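Local coordinates for esterase YbfF (Escherichia coli, PDB 3BF7), which is an alpha/beta hydrolase that probably acts as an esterase or thioesterase, with a helical cap domain that helps shape its substrate-binding crevice, at residues R37-D42 against R246-Y251. The protein carries 1 engineered substitution. Sequence-based numbering, arbitrary orientation.
Sequences RDLVND and RAIRRY
Arg249 reaches from helix 241-253 to the last part of helix 33-39 and the turn that follows, where its guanidinium is held by two carboxylates in a salt-bridge network. Its chain is extended from CG to NE, and a turn at the last torsion (chi4 -71°) sets the planar group between Asp38 and Asp42. Asp38, with CG anti to its backbone N, meets the guanidinium side-on and with a single oxygen, the two planes standing 61° apart. Asp38 OD1 takes Arg249 NE at 2.9 Å through its syn lone pair. The same oxygen accepts from Arg249 NH2 at 3.0 Å, from above the carboxylate plane. Asp42 meets the group end-on, tip to tip, its carboxylate closer to coplanar (37° between planes). Its OD1 receives an almost straight bond from Arg249 NH2 (2.9 Å), while OD2 accepts from Arg249 NH1 on its syn lone pair. NH2 thus serves both acids and adds a weak bond to the carbonyl O of Asp38, an atom already gripped by the backbone N and side-chain ND2 of Asn41. The guanidinium probably helps keep both acids ionised and offsets their mutual repulsion. Beneath this polar layer, Leu39 CD2 lies over one guanidinium face, toward the rim and 3.8 Å from Arg249 NH2. Arg249 therefore ties together two helices distant in sequence on one side of the central sheet of the alpha/beta hydrolase fold; Leu39 and Ile248 both rest on Ile86 of strand 83-88, with Leu39 also touching Ile45 of strand 45-48 and Ile248 touching Ile201 of strand 198-201.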
loop_
_atom_site.group_PDB
_atom_site.type_symbol
_atom_site.label_atom_id
_atom_site.label_comp_id
_atom_site.label_asym_id
_atom_site.label_seq_id
_atom_site.Cartn_x
_atom_site.Cartn_y
_atom_site.Cartn_z
ATOM N N ARG A 37 7.554 9.578 -8.647
ATOM C CA ARG A 37 8.502 10.273 -9.504
ATOM C C ARG A 37 7.889 10.693 -10.835
ATOM O O ARG A 37 8.333 11.663 -11.452
ATOM C CB ARG A 37 9.751 9.413 -9.724
ATOM C CG ARG A 37 10.612 9.286 -8.467
ATOM C CD ARG A 37 11.969 8.665 -8.759
ATOM N NE ARG A 37 11.905 7.227 -9.008
ATOM C CZ ARG A 37 11.797 6.302 -8.059
ATOM N NH1 ARG A 37 11.736 6.654 -6.781
ATOM N NH2 ARG A 37 11.766 5.018 -8.389
ATOM N N ASP A 38 6.865 9.974 -11.279
ATOM C CA ASP A 38 6.202 10.317 -12.529
ATOM C C ASP A 38 5.032 11.263 -12.281
ATOM O O ASP A 38 4.863 12.263 -12.980
ATOM C CB ASP A 38 5.705 9.049 -13.233
ATOM C CG ASP A 38 4.969 9.350 -14.518
ATOM O OD1 ASP A 38 3.761 9.661 -14.454
ATOM O OD2 ASP A 38 5.605 9.287 -15.593
ATOM N N LEU A 39 4.236 10.956 -11.266
ATOM C CA LEU A 39 3.067 11.763 -10.955
ATOM C C LEU A 39 3.371 13.167 -10.429
ATOM O O LEU A 39 2.522 14.052 -10.512
ATOM C CB LEU A 39 2.173 10.998 -9.976
ATOM C CG LEU A 39 1.613 9.694 -10.563
ATOM C CD1 LEU A 39 1.020 8.833 -9.461
ATOM C CD2 LEU A 39 0.567 10.015 -11.627
ATOM N N VAL A 40 4.577 13.380 -9.908
ATOM C CA VAL A 40 4.950 14.693 -9.385
ATOM C C VAL A 40 5.143 15.717 -10.509
ATOM O O VAL A 40 5.268 16.915 -10.255
ATOM C CB VAL A 40 6.246 14.615 -8.531
ATOM C CG1 VAL A 40 7.451 14.366 -9.421
ATOM C CG2 VAL A 40 6.420 15.894 -7.723
ATOM N N ASN A 41 5.169 15.247 -11.751
ATOM C CA ASN A 41 5.326 16.150 -12.886
ATOM C C ASN A 41 4.136 17.097 -12.965
ATOM O O ASN A 41 4.275 18.253 -13.374
ATOM C CB ASN A 41 5.437 15.360 -14.194
ATOM C CG ASN A 41 6.808 14.740 -14.389
ATOM O OD1 ASN A 41 7.812 15.445 -14.496
ATOM N ND2 ASN A 41 6.857 13.413 -14.439
ATOM N N ASP A 42 2.967 16.611 -12.552
ATOM C CA ASP A 42 1.752 17.411 -12.605
ATOM C C ASP A 42 0.820 17.301 -11.394
ATOM O O ASP A 42 -0.358 17.648 -11.482
ATOM C CB ASP A 42 0.983 17.085 -13.890
ATOM C CG ASP A 42 0.750 15.599 -14.076
ATOM O OD1 ASP A 42 1.392 14.792 -13.371
ATOM O OD2 ASP A 42 -0.072 15.237 -14.947
ATOM N N ARG A 246 0.535 3.857 -16.995
ATOM C CA ARG A 246 -0.345 4.080 -18.139
ATOM C C ARG A 246 -1.797 3.893 -17.696
ATOM O O ARG A 246 -2.679 4.663 -18.079
ATOM C CB ARG A 246 -0.023 3.107 -19.283
ATOM C CG ARG A 246 1.300 3.382 -19.990
ATOM C CD ARG A 246 1.333 2.745 -21.379
ATOM N NE ARG A 246 1.226 1.290 -21.330
ATOM C CZ ARG A 246 2.241 0.464 -21.097
ATOM N NH1 ARG A 246 3.463 0.940 -20.894
ATOM N NH2 ARG A 246 2.032 -0.846 -21.057
ATOM N N ALA A 247 -2.040 2.871 -16.876
ATOM C CA ALA A 247 -3.386 2.601 -16.385
ATOM C C ALA A 247 -3.851 3.723 -15.462
ATOM O O ALA A 247 -4.986 4.190 -15.553
ATOM C CB ALA A 247 -3.416 1.263 -15.649
ATOM N N ILE A 248 -2.969 4.157 -14.570
ATOM C CA ILE A 248 -3.307 5.229 -13.644
ATOM C C ILE A 248 -3.663 6.514 -14.383
ATOM O O ILE A 248 -4.703 7.114 -14.123
ATOM C CB ILE A 248 -2.137 5.504 -12.660
ATOM C CG1 ILE A 248 -2.003 4.335 -11.678
ATOM C CG2 ILE A 248 -2.368 6.815 -11.910
ATOM C CD1 ILE A 248 -0.790 4.426 -10.775
ATOM N N ARG A 249 -2.816 6.932 -15.316
ATOM C CA ARG A 249 -3.084 8.163 -16.041
ATOM C C ARG A 249 -4.319 8.099 -16.933
ATOM O O ARG A 249 -5.013 9.100 -17.095
ATOM C CB ARG A 249 -1.842 8.599 -16.822
ATOM C CG ARG A 249 -0.772 9.185 -15.898
ATOM C CD ARG A 249 0.396 9.770 -16.661
ATOM N NE ARG A 249 1.352 10.456 -15.790
ATOM C CZ ARG A 249 1.125 11.617 -15.180
ATOM N NH1 ARG A 249 -0.035 12.241 -15.330
ATOM N NH2 ARG A 249 2.075 12.168 -14.436
ATOM N N ARG A 250 -4.608 6.936 -17.504
ATOM C CA ARG A 250 -5.801 6.808 -18.332
ATOM C C ARG A 250 -7.016 7.096 -17.443
ATOM O O ARG A 250 -7.947 7.799 -17.837
ATOM C CB ARG A 250 -5.905 5.395 -18.909
ATOM C CG ARG A 250 -7.204 5.142 -19.655
ATOM C CD ARG A 250 -7.309 3.705 -20.126
ATOM N NE ARG A 250 -8.670 3.368 -20.537
ATOM C CZ ARG A 250 -9.071 2.147 -20.876
ATOM N NH1 ARG A 250 -8.215 1.134 -20.857
ATOM N NH2 ARG A 250 -10.333 1.935 -21.227
ATOM N N TYR A 251 -6.990 6.548 -16.232
ATOM C CA TYR A 251 -8.064 6.726 -15.263
ATOM C C TYR A 251 -8.140 8.174 -14.767
ATOM O O TYR A 251 -9.225 8.754 -14.706
ATOM C CB TYR A 251 -7.839 5.759 -14.093
ATOM C CG TYR A 251 -8.669 6.008 -12.853
ATOM C CD1 TYR A 251 -10.059 5.885 -12.871
ATOM C CD2 TYR A 251 -8.055 6.333 -11.647
ATOM C CE1 TYR A 251 -10.815 6.080 -11.708
ATOM C CE2 TYR A 251 -8.795 6.527 -10.487
ATOM C CZ TYR A 251 -10.170 6.401 -10.520
ATOM O OH TYR A 251 -10.885 6.605 -9.363
#